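HTH-type transcriptional regulator ascG (Escherichia coli, PDB 3BRQ) represses the cryptic asc operon of Escherichia coli as a sequence-specific DNA-binding transcription factor of the LacI family. Local coordinates at residues B[144-149]-B[156-161]; B[174-179]-B[199-204]. All coordinates share one frame; numbering follows the deposited sequence.

Interaction 1 (B[144-149]-B[156-161]); sequences FLTGSM and ERLAGY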
loop_
_atom_site.group_PDB
_atom_site.type_symbol
_atom_site.label_atom_id
_atom_site.label_comp_id
_atom_site.label_asym_id
_atom_site.label_seq_id
_atom_site.Cartn_x
_atom_site.Cartn_y
_atom_site.Cartn_z
ATOM N N PHE B 144 20.459 8.514 10.541
ATOM C CA PHE B 144 19.110 8.846 10.203
ATOM C C PHE B 144 18.945 8.817 8.665
ATOM O O PHE B 144 19.705 9.443 7.922
ATOM C CB PHE B 144 18.728 10.231 10.742
ATOM C CG PHE B 144 17.263 10.525 10.665
ATOM C CD1 PHE B 144 16.373 10.110 11.703
ATOM C CD2 PHE B 144 16.746 11.241 9.567
ATOM C CE1 PHE B 144 14.981 10.406 11.611
ATOM C CE2 PHE B 144 15.372 11.561 9.488
ATOM C CZ PHE B 144 14.486 11.161 10.528
ATOM N N LEU B 145 17.973 8.015 8.221
ATOM C CA LEU B 145 17.521 8.012 6.842
ATOM C C LEU B 145 16.239 8.827 6.620
ATOM O O LEU B 145 15.161 8.468 7.101
ATOM C CB LEU B 145 17.254 6.575 6.390
ATOM C CG LEU B 145 18.329 5.726 5.703
ATOM C CD1 LEU B 145 19.614 5.833 6.406
ATOM C CD2 LEU B 145 17.869 4.250 5.643
ATOM N N THR B 146 16.350 9.903 5.854
ATOM C CA THR B 146 15.190 10.747 5.563
ATOM C C THR B 146 14.299 10.222 4.473
ATOM O O THR B 146 14.676 9.338 3.689
ATOM C CB THR B 146 15.619 12.231 5.207
ATOM O OG1 THR B 146 15.953 12.320 3.810
ATOM C CG2 THR B 146 16.862 12.576 5.975
ATOM N N GLY B 147 13.074 10.715 4.458
ATOM C CA GLY B 147 12.198 10.509 3.298
ATOM C C GLY B 147 12.411 11.622 2.308
ATOM O O GLY B 147 13.358 12.443 2.482
ATOM N N SER B 148 11.493 11.747 1.329
ATOM C CA SER B 148 11.637 12.788 0.325
ATOM C C SER B 148 11.617 14.222 0.923
ATOM O O SER B 148 10.950 14.496 1.926
ATOM C CB SER B 148 10.572 12.667 -0.740
ATOM O OG SER B 148 9.293 12.790 -0.166
HETATM N N MSE B 149 12.326 15.163 0.327
HETATM C CA MSE B 149 12.409 16.442 1.074
HETATM C C MSE B 149 11.195 17.402 0.866
HETATM O O MSE B 149 11.105 18.489 1.489
HETATM C CB MSE B 149 13.775 17.086 0.945
HETATM C CG MSE B 149 14.903 16.304 1.782
HETATM SE SE MSE B 149 14.370 15.616 3.595
HETATM C CE MSE B 149 14.264 17.374 4.429
ATOM N N GLU B 156 9.346 16.777 9.369
ATOM C CA GLU B 156 9.067 16.732 10.824
ATOM C C GLU B 156 9.874 15.650 11.539
ATOM O O GLU B 156 10.478 15.893 12.610
ATOM C CB GLU B 156 7.582 16.469 11.025
ATOM C CG GLU B 156 6.724 17.690 10.613
ATOM C CD GLU B 156 7.248 18.945 11.301
ATOM O OE1 GLU B 156 7.004 19.094 12.532
ATOM O OE2 GLU B 156 7.951 19.747 10.631
ATOM N N ARG B 157 9.941 14.461 10.935
ATOM C CA ARG B 157 10.730 13.373 11.527
ATOM C C ARG B 157 12.213 13.738 11.650
ATOM O O ARG B 157 12.904 13.381 12.614
ATOM C CB ARG B 157 10.535 12.046 10.732
ATOM C CG ARG B 157 9.092 11.547 10.884
ATOM C CD ARG B 157 8.817 10.151 10.129
ATOM N NE ARG B 157 7.435 9.816 10.413
ATOM C CZ ARG B 157 6.684 8.984 9.688
ATOM N NH1 ARG B 157 7.156 8.477 8.539
ATOM N NH2 ARG B 157 5.436 8.756 10.078
ATOM N N LEU B 158 12.726 14.381 10.619
ATOM C CA LEU B 158 14.109 14.758 10.623
ATOM C C LEU B 158 14.318 15.797 11.712
ATOM O O LEU B 158 15.294 15.718 12.436
ATOM C CB LEU B 158 14.530 15.323 9.249
ATOM C CG LEU B 158 15.945 15.898 9.072
ATOM C CD1 LEU B 158 17.043 14.926 9.501
ATOM C CD2 LEU B 158 16.191 16.273 7.589
ATOM N N ALA B 159 13.427 16.752 11.795
ATOM C CA ALA B 159 13.517 17.826 12.829
ATOM C C ALA B 159 13.507 17.194 14.242
ATOM O O ALA B 159 14.231 17.625 15.107
ATOM C CB ALA B 159 12.336 18.774 12.668
ATOM N N GLY B 160 12.735 16.107 14.427
ATOM C CA GLY B 160 12.638 15.453 15.733
ATOM C C GLY B 160 13.919 14.710 16.075
ATOM O O GLY B 160 14.319 14.668 17.217
ATOM N N TYR B 161 14.534 14.060 15.085
ATOM C CA TYR B 161 15.892 13.575 15.234
ATOM C C TYR B 161 16.893 14.686 15.672
ATOM O O TYR B 161 17.620 14.481 16.629
ATOM C CB TYR B 161 16.323 12.907 13.929
ATOM C CG TYR B 161 17.800 12.576 13.816
ATOM C CD1 TYR B 161 18.339 11.446 14.454
ATOM C CD2 TYR B 161 18.652 13.375 13.057
ATOM C CE1 TYR B 161 19.710 11.124 14.325
ATOM C CE2 TYR B 161 20.019 13.054 12.907
ATOM C CZ TYR B 161 20.538 11.954 13.559
ATOM O OH TYR B 161 21.873 11.626 13.416
#
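Phe-144 and Tyr-161 carry the centre of this contact between strand 142-145, with the loop after it, and helix 152-167. Phe-144 has CG anti to its backbone N (chi1 -168°), and so has Tyr-161 (chi1 169°). The two side chains lie against one another and point opposite ways. Their rings form an offset stack, with centroids 4.7 Å apart and planes at 25°. The offset brings each CB over the other ring. Phe-144 CB lies 3.6 Å from the centroid of the Tyr-161 ring, almost on its normal. Tyr-161 CB lies 4.0 Å from the centroid of the Phe-144 ring, further off centre. Both are CH-pi contacts.

The far end of the Phe-144 ring reaches the helix backbone. Its CZ is 3.4 Å from Arg-157 O, which approaches obliquely. That oxygen already accepts hydrogen bonds from Tyr-161 N and Ser-127 OG. Leu-158 divides its two methyls between different partners. CD1 packs 3.7 Å from Phe-144 CD2. CD2 meets the terminal methyl CE of Met-149, modelled as selenomethionine, at 3.9 Å, and also touches Thr-146 CG2. This threonine methyl lies at the edge of the Phe-144 ring, in its plane. Thr-146 OG1 donates a hydrogen bond to Gly-147 O, 2.9 Å away. An alanine in place of Phe-144 would keep CB on the tyrosine face but would probably open a gap against the helix, leaving Leu-158 CD1 without its ring.

Tyr-161 OH hydrogen-bonds Ile-142 O, further back on the strand, and Arg-157 NH1 hydrogen-bonds Tyr-31 OH. The contact belongs to the beta-alpha-beta unit of strand 142-145, helix 152-167 and strand 177-178. Helix 123-136 meets the same helix, while strands 177-178 and 203-206 flank 142-145 in the sheet.

Interaction 2 (B[174-179]-B[199-204]); sequences EKLIAN and AKFSAL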
loop_
_atom_site.group_PDB
_atom_site.type_symbol
_atom_site.label_atom_id
_atom_site.label_comp_id
_atom_site.label_asym_id
_atom_site.label_seq_id
_atom_site.Cartn_x
_atom_site.Cartn_y
_atom_site.Cartn_z
ATOM N N GLU B 174 26.025 15.884 10.013
ATOM C CA GLU B 174 25.261 15.459 8.787
ATOM C C GLU B 174 25.792 14.229 8.052
ATOM O O GLU B 174 25.088 13.676 7.174
ATOM C CB GLU B 174 25.011 16.602 7.800
ATOM C CG GLU B 174 24.569 17.901 8.486
ATOM C CD GLU B 174 23.128 18.216 8.259
ATOM O OE1 GLU B 174 22.441 17.447 7.546
ATOM O OE2 GLU B 174 22.678 19.251 8.803
ATOM N N LYS B 175 27.007 13.773 8.388
ATOM C CA LYS B 175 27.497 12.539 7.765
ATOM C C LYS B 175 26.711 11.336 8.214
ATOM O O LYS B 175 26.745 10.294 7.553
ATOM C CB LYS B 175 29.016 12.340 7.951
ATOM C CG LYS B 175 29.822 13.339 7.074
ATOM C CD LYS B 175 31.367 13.214 7.269
ATOM C CE LYS B 175 31.764 11.754 7.223
ATOM N NZ LYS B 175 33.188 11.428 6.805
ATOM N N LEU B 176 26.025 11.472 9.350
ATOM C CA LEU B 176 25.135 10.421 9.818
ATOM C C LEU B 176 23.721 10.505 9.228
ATOM O O LEU B 176 22.895 9.725 9.583
ATOM C CB LEU B 176 25.062 10.374 11.347
ATOM C CG LEU B 176 26.354 9.846 12.026
ATOM C CD1 LEU B 176 26.329 10.124 13.537
ATOM C CD2 LEU B 176 26.507 8.328 11.732
ATOM N N ILE B 177 23.434 11.512 8.414
ATOM C CA ILE B 177 22.097 11.643 7.807
ATOM C C ILE B 177 22.222 11.306 6.331
ATOM O O ILE B 177 23.045 11.903 5.608
ATOM C CB ILE B 177 21.525 13.094 7.939
ATOM C CG1 ILE B 177 21.295 13.461 9.440
ATOM C CG2 ILE B 177 20.211 13.203 7.159
ATOM C CD1 ILE B 177 21.252 14.972 9.721
ATOM N N ALA B 178 21.409 10.375 5.880
ATOM C CA ALA B 178 21.420 9.946 4.480
ATOM C C ALA B 178 20.038 10.303 3.917
ATOM O O ALA B 178 19.010 9.927 4.510
ATOM C CB ALA B 178 21.636 8.427 4.420
ATOM N N ASN B 179 19.985 11.036 2.800
ATOM C CA ASN B 179 18.703 11.430 2.206
ATOM C C ASN B 179 18.144 10.245 1.400
ATOM O O ASN B 179 18.874 9.618 0.631
ATOM C CB ASN B 179 18.859 12.643 1.303
ATOM C CG ASN B 179 19.334 13.891 2.056
ATOM O OD1 ASN B 179 20.106 14.673 1.515
ATOM N ND2 ASN B 179 18.856 14.090 3.295
ATOM N N ALA B 199 31.726 7.056 9.252
ATOM C CA ALA B 199 31.367 7.627 10.550
ATOM C C ALA B 199 30.628 6.529 11.338
ATOM O O ALA B 199 29.728 5.885 10.813
ATOM C CB ALA B 199 30.506 8.907 10.325
ATOM N N LYS B 200 31.072 6.235 12.557
ATOM C CA LYS B 200 30.532 5.083 13.280
ATOM C C LYS B 200 29.099 5.341 13.760
ATOM O O LYS B 200 28.745 6.466 14.176
ATOM C CB LYS B 200 31.404 4.759 14.495
ATOM C CG LYS B 200 32.532 3.785 14.228
ATOM C CD LYS B 200 32.012 2.320 14.424
ATOM C CE LYS B 200 33.047 1.227 14.083
ATOM N NZ LYS B 200 34.355 1.448 14.811
ATOM N N PHE B 201 28.268 4.309 13.731
ATOM C CA PHE B 201 26.988 4.442 14.373
ATOM C C PHE B 201 26.540 3.104 14.997
ATOM O O PHE B 201 26.842 2.040 14.430
ATOM C CB PHE B 201 25.957 5.039 13.374
ATOM C CG PHE B 201 25.773 4.225 12.091
ATOM C CD1 PHE B 201 24.782 3.273 12.020
ATOM C CD2 PHE B 201 26.600 4.444 10.973
ATOM C CE1 PHE B 201 24.601 2.529 10.897
ATOM C CE2 PHE B 201 26.442 3.694 9.812
ATOM C CZ PHE B 201 25.431 2.742 9.778
ATOM N N SER B 202 25.815 3.157 16.125
ATOM C CA SER B 202 25.256 1.956 16.790
ATOM C C SER B 202 23.756 1.749 16.532
ATOM O O SER B 202 23.204 0.668 16.791
ATOM C CB SER B 202 25.562 1.924 18.318
ATOM O OG SER B 202 24.917 2.987 19.038
ATOM N N ALA B 203 23.094 2.764 15.980
ATOM C CA ALA B 203 21.672 2.651 15.727
ATOM C C ALA B 203 21.332 3.451 14.472
ATOM O O ALA B 203 22.008 4.429 14.179
ATOM C CB ALA B 203 20.847 3.154 16.965
ATOM N N LEU B 204 20.305 3.006 13.746
ATOM C CA LEU B 204 19.825 3.686 12.541
ATOM C C LEU B 204 18.310 3.906 12.650
ATOM O O LEU B 204 17.531 2.933 12.872
ATOM C CB LEU B 204 20.115 2.844 11.263
ATOM C CG LEU B 204 19.363 3.450 10.049
ATOM C CD1 LEU B 204 20.291 4.167 9.160
ATOM C CD2 LEU B 204 18.593 2.398 9.262
#
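Leu-176 has CG anti to its carbonyl carbon, beside the backbone N (chi1 -71°). Its CD1 is anti to CA (chi2 167°), which leaves the other methyl, CD2, turned to residues 199-201. Phe-201 holds CG between its backbone N and carbonyl carbon (chi1 58°), which sets CG 4.2 Å from Leu-176 CD2. Its CB points toward the 174-179 segment.

Leu-176 CD2 meets Phe-201 CB at 3.7 Å, the closest approach between the segments. The same methyl lies 4.0 Å from Phe-201 CD2, oblique to the ring. The leucine and phenylalanine side chains pass alongside, pointing opposite ways. CD2 also touches the backbone just before the phenylalanine. It is 3.8 Å from Lys-200 O and 4.1 Å from Ala-199 O. Ala-199 CB points toward the other segment and lies 4.3 Å from Leu-176 CD2. One leucine methyl thus serves three consecutive residues, Ala-199, Lys-200 and Phe-201. At the outer margin, Lys-175 CE reaches Ala-199 CB at 4.4 Å.

The Leu-176 backbone is in a short 3-10 segment, residues 174-176, in which Ile-177 N bonds to Glu-174 O. Strand 177-178 follows. Arg-197, at the end of helix 184-197, donates from NH1 to both Lys-175 O and Ile-177 O, which ties that helix end to the same segment. Phe-201 also packs on Leu-194 of this helix and on Ala-143. Leu-176 in turn touches Tyr-161 of helix 152-167. The contact joins the entrances to two parallel strands, 177-178 and 203-206, which are linked through helix 184-197 and have 142-145 between them in the sheet.

The chemistry is apolar. The methyl packs on two carbonyl oxygens without hydrogen-bonding them. The two segments are held together here by nondirectional van der Waals contact at the protein surface.

Interactions 1 and 2 have centres 12 Å apart and reach the same sheet. Strand 142-145 lies between strands 177-178 and 203-206, so interaction 1 supplies the strand that separates the two sides of interaction 2. Phe-144 N is 2.9 Å from Leu-176 O, and Phe-144 O is 2.8 Å from Ala-178 N; both are probable hydrogen bonds. On the other side of the strand, Leu-145 touches Leu-204. Interaction 1 is buried; interaction 2 lies at the surface, further from the chain centre. A bound sodium ion is about 10 Å from the side chain of Met-149 in interaction 1.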